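Local coordinates for protein NADH-rubredoxin oxidoreductase (Clostridium acetobutylicum, PDB 3KLJ) that passes electrons from NADH to rubredoxin through its bound FAD, serving the dioxygen-scavenging chains of an obligate anaerobe, at residues D34-N39 and K78-E83; K8-L13 and E101-E106; E53-N58 and L137-E142. All blocks are in the same frame, centred on the assembly; numbering follows the deposited sequence. Where two conformers were deposited one is given.

In the fold
Interactions 1 and 2 belong to one region of the FAD-binding domain, their centres about 10 Å apart. Strands 35-38 and 12-15 are neighbours in the same parallel sheet: Thr36 N lies 2.9 Å from Ile12 O, and Asp34 O lies 3.0 Å from Ile12 N. Along the chain, interaction 1 is nested within the loop that interaction 2 closes. Interaction 1 reaches the adenosine end of FAD through Asn39, whereas the Leu13 side chain of interaction 2 stays about 9 Å from the cofactor. Interaction 3 lies apart, its centre about 27 Å from that of interaction 1, and joins the FAD- and NADH-binding domains; there the Ile55 side chain is about 8 Å from FAD.

Interaction 1: residues D34-N39 and K78-E83; sequences DITMIN and KVITSE. With FAD (flavin-adenine dinucleotide), chain B.
Lys78 sets CG anti to its carbonyl carbon (chi1 -65°) and Asp34 sets CG anti to its backbone N (chi1 -173°), and a bend at chi3 (-75°) then places the lysine CE out of line with the preceding carbons. The two side chains cross obliquely, giving a salt bridge from Lys78 NZ to Asp34 OD1; its modelled length of 2.5 Å is very short and doubtful in detail. On the same face as Lys78, Thr36 CG2 meets Ile80 CD1 at 3.7 Å. On the other face Met37 and Val79 run alongside each other in the same sense, with SD 4.2 Å from CG2.

Strands 35-38 and 78-80 are parallel, and 78-80 is the outermost strand of the five-stranded Rossmann-type sheet of the FAD-binding domain. The pairing is regular: Met37 N reaches Lys78 O at 2.7 Å, Ile80 N reaches Met37 O at 2.8 Å, and bonds from Lys78 N to Ile35 O and Asn39 N to Ile80 O flank them.

Further along, Glu83 N donates a hydrogen bond to Asn39 O, coming from above the carbonyl plane. Asn39 OD1 accepts a bond from Ala17 N and lies 3.0 Å from FAD O3B. The adenine ring edge carbon C2A of FAD rests 3.8 Å from Ile38 CG2, and the same methyl is 3.3 Å from Glu83 O.

Interaction 2: residues K8-L13 and E101-E106; sequences KSTKIL and EKIKYE
Lys8, Ser9 and Thr10 run in the same direction as Ile103, Lys104 and Tyr105, with Ser9 and Lys104 forming a single backbone bridge. Lys104 uses both its backbone N and O toward the N-terminal segment: N donates to Lys8 O at 3.0 Å and O accepts from Thr10 N at 2.9 Å. Further on, Glu106 N divides between Lys11 O at 3.0 Å and, weakly, Thr10 O.

Of the side chains, Leu13 carries the apolar part, crossing both Ile103 and Tyr105 at about a right angle. Its CG is 3.8 Å from Ile103 CG2, a methyl set anti to the isoleucine backbone N, while its CB is 3.6 Å from Tyr105 CB. At the exposed end the Lys8 chain passes Glu101 by its methylenes, CD lying 3.3 Å from OE1, while the charged atoms do not touch. Thr10 OG1 is buried here without a polar partner in the model.

Leu13 also touches Val95, and Ile103 touches Ile80, which places the contact where a three-stranded antiparallel sheet meets the parallel sheet, a layering characteristic of the FAD-binding domain of the glutathione reductase (GR) fold.

Interaction 3: residues E53-N58 and L137-E142; sequences EIIAKN and LKIKDE
Lys140 lays its aliphatic chain against Ile55, the two side chains running alongside each other in opposite senses, with Lys140 CG 3.9 Å from Ile55 CG1. The backbones come near enough for this: the CA atoms of Ile55 and Lys140 are 6.0 Å apart, the closest pairing of the two segments. Further out, Lys140 CD passes Ile54 O at 3.6 Å, a contact of a methylene with the carbonyl oxygen. The chain then bends at chi3 (82°), which swings CE out of line with the preceding carbons, and the ammonium group ends at Asn58.

There Lys140 NZ donates to Asn58 OD1 at 2.7 Å. The C=O...donor angle is 145° and the donor is tilted somewhat from the carbonyl plane, while the two side chains cross at about a right angle. Asn58 was deposited in two conformers, so this bond describes one of them. The residue is the first after its helix to leave helical torsions, its positive phi marking the point where the chain departs, and its side chain sets CG anti to the backbone N (chi1 -172°). The contact thus divides into an apolar inner part and a polar outer part. On the inner side Ile55 CD1 approaches Ile139 CG2, at a looser 4.4 Å.

Helix 51-56 belongs to the FAD-binding domain and helix 133-146 to the NADH-binding domain, so the contact bridges the two. Ile55 also packs on Leu161 and Ile165 of helix 156-168, while Ile139 reaches Phe128 of strand 127-128 and Ile224 of strand 222-225, which are adjacent strands of the second parallel sheet.

Interaction 1: residues D34-N39 and K78-E83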
loop_
_atom_site.group_PDB
_atom_site.type_symbol
_atom_site.label_atom_id
_atom_site.label_comp_id
_atom_site.label_asym_id
_atom_site.label_seq_id
_atom_site.Cartn_x
_atom_site.Cartn_y
_atom_site.Cartn_z
ATOM N N ASP A 34 1.917 -29.178 -7.143
ATOM C CA ASP A 34 1.182 -29.333 -5.894
ATOM C C ASP A 34 1.248 -28.035 -5.080
ATOM O O ASP A 34 2.123 -27.861 -4.222
ATOM C CB ASP A 34 1.751 -30.518 -5.102
ATOM C CG ASP A 34 0.942 -30.852 -3.858
ATOM O OD1 ASP A 34 -0.149 -30.280 -3.655
ATOM O OD2 ASP A 34 1.408 -31.703 -3.076
ATOM N N ILE A 35 0.300 -27.142 -5.365
ATOM C CA ILE A 35 0.256 -25.797 -4.787
ATOM C C ILE A 35 -1.003 -25.592 -3.941
ATOM O O ILE A 35 -2.135 -25.825 -4.407
ATOM C CB ILE A 35 0.280 -24.717 -5.902
ATOM C CG1 ILE A 35 1.400 -24.987 -6.914
ATOM C CG2 ILE A 35 0.386 -23.307 -5.309
ATOM C CD1 ILE A 35 1.080 -24.450 -8.311
ATOM N N THR A 36 -0.800 -25.133 -2.708
ATOM C CA THR A 36 -1.893 -24.801 -1.795
ATOM C C THR A 36 -1.760 -23.383 -1.261
ATOM O O THR A 36 -0.688 -22.984 -0.805
ATOM C CB THR A 36 -1.924 -25.776 -0.605
ATOM O OG1 THR A 36 -2.112 -27.096 -1.102
ATOM C CG2 THR A 36 -3.055 -25.457 0.356
ATOM N N MET A 37 -2.861 -22.640 -1.311
ATOM C CA MET A 37 -2.926 -21.288 -0.783
ATOM C C MET A 37 -3.845 -21.238 0.422
ATOM O O MET A 37 -4.979 -21.725 0.366
ATOM C CB MET A 37 -3.471 -20.333 -1.839
ATOM C CG MET A 37 -2.762 -20.375 -3.176
ATOM S SD MET A 37 -3.450 -19.126 -4.286
ATOM C CE MET A 37 -2.648 -17.675 -3.590
ATOM N N ILE A 38 -3.352 -20.638 1.503
ATOM C CA ILE A 38 -4.150 -20.384 2.693
ATOM C C ILE A 38 -4.592 -18.920 2.688
ATOM O O ILE A 38 -3.757 -18.041 2.522
ATOM C CB ILE A 38 -3.326 -20.658 3.977
ATOM C CG1 ILE A 38 -2.864 -22.118 4.020
ATOM C CG2 ILE A 38 -4.134 -20.307 5.231
ATOM C CD1 ILE A 38 -1.641 -22.342 4.900
ATOM N N ASN A 39 -5.887 -18.647 2.856
ATOM C CA ASN A 39 -6.344 -17.250 2.972
ATOM C C ASN A 39 -7.337 -16.999 4.093
ATOM O O ASN A 39 -8.331 -17.713 4.216
ATOM C CB ASN A 39 -6.913 -16.732 1.651
ATOM C CG ASN A 39 -6.968 -15.197 1.587
ATOM O OD1 ASN A 39 -5.990 -14.484 1.888
ATOM N ND2 ASN A 39 -8.117 -14.690 1.189
ATOM N N LYS A 78 -5.045 -25.346 -5.034
ATOM C CA LYS A 78 -5.949 -25.530 -3.905
ATOM C C LYS A 78 -5.965 -24.311 -2.990
ATOM O O LYS A 78 -4.931 -23.914 -2.431
ATOM C CB LYS A 78 -5.564 -26.793 -3.127
ATOM C CG LYS A 78 -5.755 -28.078 -3.936
ATOM C CD LYS A 78 -4.909 -29.229 -3.419
ATOM C CE LYS A 78 -3.436 -29.073 -3.805
ATOM N NZ LYS A 78 -2.593 -30.141 -3.176
ATOM N N VAL A 79 -7.140 -23.709 -2.850
ATOM C CA VAL A 79 -7.298 -22.536 -1.996
ATOM C C VAL A 79 -8.140 -22.911 -0.783
ATOM O O VAL A 79 -9.275 -23.373 -0.924
ATOM C CB VAL A 79 -7.941 -21.350 -2.742
ATOM C CG1 VAL A 79 -8.003 -20.115 -1.843
ATOM C CG2 VAL A 79 -7.166 -21.032 -4.021
ATOM N N ILE A 80 -7.564 -22.746 0.405
ATOM C CA ILE A 80 -8.316 -22.916 1.644
ATOM C C ILE A 80 -8.698 -21.528 2.153
ATOM O O ILE A 80 -7.840 -20.773 2.627
ATOM C CB ILE A 80 -7.515 -23.680 2.724
ATOM C CG1 ILE A 80 -6.656 -24.779 2.090
ATOM C CG2 ILE A 80 -8.465 -24.271 3.773
ATOM C CD1 ILE A 80 -5.615 -25.368 3.023
ATOM N N THR A 81 -9.983 -21.191 2.034
ATOM C CA THR A 81 -10.474 -19.867 2.440
ATOM C C THR A 81 -10.906 -19.862 3.903
ATOM O O THR A 81 -11.136 -20.925 4.496
ATOM C CB THR A 81 -11.659 -19.386 1.564
ATOM O OG1 THR A 81 -12.631 -20.432 1.475
ATOM C CG2 THR A 81 -11.181 -18.999 0.165
ATOM N N SER A 82 -11.008 -18.655 4.464
ATOM C CA SER A 82 -11.382 -18.420 5.857
ATOM C C SER A 82 -10.500 -19.201 6.839
ATOM O O SER A 82 -10.957 -19.630 7.900
ATOM C CB SER A 82 -12.872 -18.705 6.087
ATOM O OG SER A 82 -13.682 -17.820 5.334
ATOM N N GLU A 83 -9.236 -19.377 6.468
ATOM C CA GLU A 83 -8.274 -20.070 7.313
ATOM C C GLU A 83 -7.041 -19.197 7.560
ATOM O O GLU A 83 -6.536 -18.528 6.654
ATOM C CB GLU A 83 -7.897 -21.423 6.710
ATOM C CG GLU A 83 -7.473 -22.462 7.750
ATOM C CD GLU A 83 -8.565 -22.793 8.758
ATOM O OE1 GLU A 83 -8.393 -22.443 9.947
ATOM O OE2 GLU A 83 -9.590 -23.390 8.365
HETATM P PA FAD B . -2.530 -8.328 0.744
HETATM O O1A FAD B . -2.797 -7.671 2.072
HETATM O O2A FAD B . -3.253 -7.656 -0.398
HETATM O O5B FAD B . -2.937 -9.869 0.819
HETATM C C5B FAD B . -2.511 -10.683 1.897
HETATM C C4B FAD B . -3.603 -11.701 2.225
HETATM O O4B FAD B . -3.132 -12.603 3.225
HETATM C C3B FAD B . -4.841 -11.019 2.799
HETATM O O3B FAD B . -5.987 -11.462 2.090
HETATM C C2B FAD B . -4.892 -11.448 4.253
HETATM O O2B FAD B . -6.211 -11.654 4.711
HETATM C C1B FAD B . -4.118 -12.758 4.232
HETATM N N9A FAD B . -3.506 -13.105 5.528
HETATM C C8A FAD B . -2.978 -12.252 6.459
HETATM N N7A FAD B . -2.517 -12.983 7.501
HETATM C C5A FAD B . -2.735 -14.289 7.249
HETATM C C6A FAD B . -2.466 -15.447 7.981
HETATM N N6A FAD B . -2.142 -15.361 9.272
HETATM N N1A FAD B . -2.824 -16.672 7.447
HETATM C C2A FAD B . -3.438 -16.754 6.211
HETATM N N3A FAD B . -3.711 -15.601 5.499
HETATM C C4A FAD B . -3.359 -14.384 6.009
HETATM N N1 FAD B . -1.040 0.002 -3.899
HETATM C C2 FAD B . -0.572 0.698 -4.993
HETATM O O2 FAD B . 0.506 0.400 -5.478
HETATM N N3 FAD B . -1.320 1.707 -5.564
HETATM C C4 FAD B . -2.542 2.040 -5.029
HETATM O O4 FAD B . -3.179 2.958 -5.554
HETATM C C4X FAD B . -3.026 1.352 -3.907
HETATM N N5 FAD B . -4.260 1.662 -3.354
HETATM C C5X FAD B . -4.731 0.974 -2.252
HETATM C C6 FAD B . -5.976 1.298 -1.695
HETATM C C7 FAD B . -6.445 0.581 -0.582
HETATM C C7M FAD B . -7.777 0.924 0.019
HETATM C C8 FAD B . -5.672 -0.438 -0.026
HETATM C C8M FAD B . -6.148 -1.219 1.173
HETATM C C9 FAD B . -4.436 -0.748 -0.581
HETATM C C9A FAD B . -3.963 -0.049 -1.696
HETATM N N10 FAD B . -2.726 -0.371 -2.251
HETATM C C10 FAD B . -2.262 0.325 -3.351
HETATM C "C1'" FAD B . -1.889 -1.449 -1.645
HETATM C "C2'" FAD B . -2.016 -2.770 -2.374
HETATM O "O2'" FAD B . -3.343 -3.234 -2.226
HETATM C "C3'" FAD B . -1.039 -3.732 -1.729
HETATM O "O3'" FAD B . 0.286 -3.303 -1.984
HETATM C "C4'" FAD B . -1.184 -5.159 -2.229
HETATM O "O4'" FAD B . -2.513 -5.624 -2.030
HETATM C "C5'" FAD B . -0.239 -6.046 -1.429
HETATM O "O5'" FAD B . -0.527 -7.378 -1.769
HETATM P P FAD B . -0.098 -8.551 -0.787
HETATM O O1P FAD B . -0.475 -9.879 -1.424
HETATM O O2P FAD B . 1.357 -8.439 -0.402
HETATM O O3P FAD B . -0.930 -8.299 0.573
#

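Interaction 2: residues K8-L13 and E101-E106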
loop_
_atom_site.group_PDB
_atom_site.type_symbol
_atom_site.label_atom_id
_atom_site.label_comp_id
_atom_site.label_asym_id
_atom_site.label_seq_id
_atom_site.Cartn_x
_atom_site.Cartn_y
_atom_site.Cartn_z
ATOM N N LYS A 8 -2.857 -32.931 6.133
ATOM C CA LYS A 8 -2.590 -32.425 4.755
ATOM C C LYS A 8 -1.137 -31.973 4.563
ATOM O O LYS A 8 -0.516 -31.415 5.483
ATOM C CB LYS A 8 -3.563 -31.290 4.417
ATOM C CG LYS A 8 -4.972 -31.770 3.999
ATOM C CD LYS A 8 -6.100 -30.874 4.546
ATOM C CE LYS A 8 -6.162 -29.503 3.874
ATOM N NZ LYS A 8 -6.629 -29.599 2.462
ATOM N N SER A 9 -0.606 -32.227 3.367
ATOM C CA SER A 9 0.759 -31.852 3.011
ATOM C C SER A 9 0.856 -31.519 1.522
ATOM O O SER A 9 0.264 -32.210 0.691
ATOM C CB SER A 9 1.740 -32.971 3.365
ATOM O OG SER A 9 1.745 -33.981 2.376
ATOM N N THR A 10 1.596 -30.459 1.199
ATOM C CA THR A 10 1.777 -30.006 -0.186
ATOM C C THR A 10 3.237 -29.691 -0.474
ATOM O O THR A 10 4.052 -29.652 0.446
ATOM C CB THR A 10 0.931 -28.740 -0.505
ATOM O OG1 THR A 10 1.141 -27.742 0.504
ATOM C CG2 THR A 10 -0.532 -29.086 -0.566
ATOM N N LYS A 11 3.564 -29.481 -1.751
ATOM C CA LYS A 11 4.903 -29.058 -2.155
ATOM C C LYS A 11 5.087 -27.577 -1.801
ATOM O O LYS A 11 5.937 -27.219 -0.975
ATOM C CB LYS A 11 5.123 -29.281 -3.660
ATOM C CG LYS A 11 5.677 -30.652 -4.076
ATOM C CD LYS A 11 4.668 -31.773 -3.908
ATOM C CE LYS A 11 4.825 -32.835 -4.992
ATOM N NZ LYS A 11 6.231 -33.312 -5.121
ATOM N N ILE A 12 4.272 -26.728 -2.431
ATOM C CA ILE A 12 4.322 -25.281 -2.208
ATOM C C ILE A 12 3.127 -24.813 -1.393
ATOM O O ILE A 12 1.968 -24.929 -1.829
ATOM C CB ILE A 12 4.389 -24.492 -3.537
ATOM C CG1 ILE A 12 5.522 -25.036 -4.421
ATOM C CG2 ILE A 12 4.519 -22.987 -3.267
ATOM C CD1 ILE A 12 5.886 -24.133 -5.546
ATOM N N LEU A 13 3.430 -24.302 -0.202
ATOM C CA LEU A 13 2.441 -23.692 0.667
ATOM C C LEU A 13 2.555 -22.182 0.555
ATOM O O LEU A 13 3.628 -21.617 0.770
ATOM C CB LEU A 13 2.675 -24.081 2.120
ATOM C CG LEU A 13 1.460 -24.446 2.976
ATOM C CD1 LEU A 13 1.643 -24.027 4.436
ATOM C CD2 LEU A 13 0.142 -23.932 2.404
ATOM N N GLU A 101 -5.493 -27.340 13.054
ATOM C CA GLU A 101 -5.071 -28.148 11.915
ATOM C C GLU A 101 -3.655 -27.768 11.454
ATOM O O GLU A 101 -3.309 -26.584 11.386
ATOM C CB GLU A 101 -6.061 -27.924 10.767
ATOM C CG GLU A 101 -6.256 -29.116 9.842
ATOM C CD GLU A 101 -6.629 -28.716 8.421
ATOM O OE1 GLU A 101 -6.323 -29.503 7.503
ATOM O OE2 GLU A 101 -7.215 -27.624 8.212
ATOM N N LYS A 102 -2.840 -28.771 11.132
ATOM C CA LYS A 102 -1.483 -28.519 10.638
ATOM C C LYS A 102 -1.329 -28.878 9.167
ATOM O O LYS A 102 -1.961 -29.819 8.680
ATOM C CB LYS A 102 -0.449 -29.277 11.469
ATOM C CG LYS A 102 -0.129 -28.625 12.796
ATOM C CD LYS A 102 0.638 -29.577 13.694
ATOM C CE LYS A 102 0.914 -28.958 15.055
ATOM N NZ LYS A 102 -0.334 -28.591 15.790
ATOM N N ILE A 103 -0.488 -28.120 8.466
ATOM C CA ILE A 103 -0.160 -28.416 7.071
ATOM C C ILE A 103 1.351 -28.521 6.869
ATOM O O ILE A 103 2.098 -27.609 7.230
ATOM C CB ILE A 103 -0.779 -27.373 6.096
ATOM C CG1 ILE A 103 -2.293 -27.596 5.969
ATOM C CG2 ILE A 103 -0.124 -27.454 4.709
ATOM C CD1 ILE A 103 -3.065 -26.372 5.547
ATOM N N LYS A 104 1.785 -29.642 6.296
ATOM C CA LYS A 104 3.186 -29.849 5.948
ATOM C C LYS A 104 3.494 -29.287 4.565
ATOM O O LYS A 104 2.694 -29.424 3.638
ATOM C CB LYS A 104 3.565 -31.337 6.034
ATOM C CG LYS A 104 5.067 -31.617 5.871
ATOM C CD LYS A 104 5.558 -32.766 6.754
ATOM C CE LYS A 104 5.107 -34.132 6.247
ATOM N NZ LYS A 104 5.669 -35.256 7.062
ATOM N N TYR A 105 4.655 -28.652 4.441
ATOM C CA TYR A 105 5.104 -28.086 3.175
ATOM C C TYR A 105 6.510 -28.561 2.844
ATOM O O TYR A 105 7.230 -29.010 3.727
ATOM C CB TYR A 105 5.085 -26.550 3.243
ATOM C CG TYR A 105 6.039 -25.944 4.259
ATOM C CD1 TYR A 105 7.387 -25.748 3.945
ATOM C CD2 TYR A 105 5.595 -25.562 5.529
ATOM C CE1 TYR A 105 8.270 -25.197 4.861
ATOM C CE2 TYR A 105 6.473 -25.003 6.456
ATOM C CZ TYR A 105 7.809 -24.825 6.110
ATOM O OH TYR A 105 8.700 -24.284 7.005
ATOM N N GLU A 106 6.903 -28.434 1.577
ATOM C CA GLU A 106 8.309 -28.574 1.191
ATOM C C GLU A 106 8.905 -27.163 1.084
ATOM O O GLU A 106 10.029 -26.913 1.523
ATOM C CB GLU A 106 8.458 -29.334 -0.130
ATOM C CG GLU A 106 7.772 -30.702 -0.164
ATOM C CD GLU A 106 8.110 -31.513 -1.416
ATOM O OE1 GLU A 106 8.940 -31.040 -2.227
ATOM O OE2 GLU A 106 7.549 -32.623 -1.589
#

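Interaction 3: residues E53-N58 and L137-E142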
loop_
_atom_site.group_PDB
_atom_site.type_symbol
_atom_site.label_atom_id
_atom_site.label_comp_id
_atom_site.label_asym_id
_atom_site.label_seq_id
_atom_site.Cartn_x
_atom_site.Cartn_y
_atom_site.Cartn_z
ATOM N N GLU A 53 -13.657 1.606 -5.504
ATOM C CA GLU A 53 -14.698 1.456 -6.529
ATOM C C GLU A 53 -15.913 0.666 -6.047
ATOM O O GLU A 53 -17.023 0.835 -6.570
ATOM C CB GLU A 53 -14.131 0.822 -7.797
ATOM C CG GLU A 53 -13.031 1.637 -8.443
ATOM C CD GLU A 53 -12.584 1.064 -9.764
ATOM O OE1 GLU A 53 -13.441 0.849 -10.650
ATOM O OE2 GLU A 53 -11.365 0.830 -9.922
ATOM N N ILE A 54 -15.695 -0.200 -5.064
ATOM C CA ILE A 54 -16.784 -0.898 -4.387
ATOM C C ILE A 54 -17.692 0.162 -3.750
ATOM O O ILE A 54 -18.917 0.094 -3.848
ATOM C CB ILE A 54 -16.243 -1.893 -3.297
ATOM C CG1 ILE A 54 -15.243 -2.896 -3.894
ATOM C CG2 ILE A 54 -17.384 -2.581 -2.550
ATOM C CD1 ILE A 54 -15.754 -3.706 -5.077
ATOM N N ILE A 55 -17.064 1.161 -3.134
ATOM C CA ILE A 55 -17.770 2.296 -2.555
ATOM C C ILE A 55 -18.289 3.245 -3.658
ATOM O O ILE A 55 -19.491 3.467 -3.755
ATOM C CB ILE A 55 -16.881 3.032 -1.506
ATOM C CG1 ILE A 55 -16.632 2.123 -0.291
ATOM C CG2 ILE A 55 -17.524 4.347 -1.063
ATOM C CD1 ILE A 55 -15.355 2.417 0.470
ATOM N N ALA A 56 -17.394 3.771 -4.502
ATOM C CA ALA A 56 -17.772 4.785 -5.506
ATOM C C ALA A 56 -18.734 4.338 -6.622
ATOM O O ALA A 56 -19.574 5.126 -7.067
ATOM C CB ALA A 56 -16.520 5.444 -6.118
ATOM N N LYS A 57 -18.597 3.095 -7.083
ATOM C CA LYS A 57 -19.363 2.612 -8.241
ATOM C C LYS A 57 -20.330 1.481 -7.912
ATOM O O LYS A 57 -20.989 0.941 -8.816
ATOM C CB LYS A 57 -18.420 2.158 -9.360
ATOM C CG LYS A 57 -17.759 3.293 -10.173
ATOM C CD LYS A 57 -16.690 2.690 -11.068
ATOM C CE LYS A 57 -15.973 3.733 -11.916
ATOM N NZ LYS A 57 -14.752 3.108 -12.491
ATOM N N ASN A 58 -20.427 1.140 -6.627
ATOM C CA ASN A 58 -21.313 0.058 -6.175
ATOM C C ASN A 58 -20.953 -1.285 -6.834
ATOM O O ASN A 58 -21.829 -2.105 -7.117
ATOM C CB ASN A 58 -22.791 0.433 -6.417
ATOM C CG ASN A 58 -23.765 -0.555 -5.795
ATOM O OD1 ASN A 58 -23.579 -1.001 -4.667
ATOM N ND2 ASN A 58 -24.808 -0.903 -6.538
ATOM N N LEU A 137 -17.584 -2.815 2.640
ATOM C CA LEU A 137 -19.022 -3.016 2.867
ATOM C C LEU A 137 -19.497 -2.376 4.168
ATOM O O LEU A 137 -20.524 -1.701 4.186
ATOM C CB LEU A 137 -19.376 -4.511 2.861
ATOM C CG LEU A 137 -19.341 -5.303 1.550
ATOM C CD1 LEU A 137 -19.936 -6.686 1.777
ATOM C CD2 LEU A 137 -20.099 -4.585 0.435
ATOM N N LYS A 138 -18.754 -2.600 5.252
ATOM C CA LYS A 138 -19.057 -1.987 6.549
ATOM C C LYS A 138 -19.074 -0.453 6.449
ATOM O O LYS A 138 -19.964 0.206 7.000
ATOM C CB LYS A 138 -18.057 -2.447 7.617
ATOM C CG LYS A 138 -18.262 -3.877 8.107
ATOM C CD LYS A 138 -17.234 -4.241 9.178
ATOM C CE LYS A 138 -16.996 -5.746 9.254
ATOM N NZ LYS A 138 -18.176 -6.505 9.786
ATOM N N ILE A 139 -18.091 0.110 5.749
ATOM C CA ILE A 139 -18.070 1.553 5.496
ATOM C C ILE A 139 -19.259 1.992 4.638
ATOM O O ILE A 139 -19.908 2.988 4.953
ATOM C CB ILE A 139 -16.731 2.029 4.860
ATOM C CG1 ILE A 139 -15.585 1.852 5.861
ATOM C CG2 ILE A 139 -16.842 3.488 4.453
ATOM C CD1 ILE A 139 -14.228 1.602 5.229
ATOM N N LYS A 140 -19.537 1.253 3.561
ATOM C CA LYS A 140 -20.682 1.558 2.691
ATOM C C LYS A 140 -21.949 1.771 3.507
ATOM O O LYS A 140 -22.643 2.772 3.338
ATOM C CB LYS A 140 -20.924 0.434 1.678
ATOM C CG LYS A 140 -20.062 0.499 0.421
ATOM C CD LYS A 140 -20.684 -0.340 -0.694
ATOM C CE LYS A 140 -21.780 0.425 -1.405
ATOM N NZ LYS A 140 -22.628 -0.468 -2.237
ATOM N N ASP A 141 -22.219 0.831 4.411
ATOM C CA ASP A 141 -23.467 0.805 5.170
ATOM C C ASP A 141 -23.551 1.846 6.273
ATOM O O ASP A 141 -24.620 2.411 6.494
ATOM C CB ASP A 141 -23.726 -0.592 5.735
ATOM C CG ASP A 141 -24.155 -1.575 4.667
ATOM O OD1 ASP A 141 -23.369 -1.797 3.720
ATOM O OD2 ASP A 141 -25.277 -2.117 4.769
ATOM N N GLU A 142 -22.441 2.103 6.964
ATOM C CA GLU A 142 -22.450 3.134 8.000
ATOM C C GLU A 142 -22.651 4.522 7.401
ATOM O O GLU A 142 -23.354 5.349 7.980
ATOM C CB GLU A 142 -21.199 3.089 8.878
ATOM C CG GLU A 142 -21.389 2.439 10.244
ATOM C CD GLU A 142 -22.377 3.170 11.149
ATOM O OE1 GLU A 142 -21.945 3.917 12.053
ATOM O OE2 GLU A 142 -23.589 2.996 10.950
#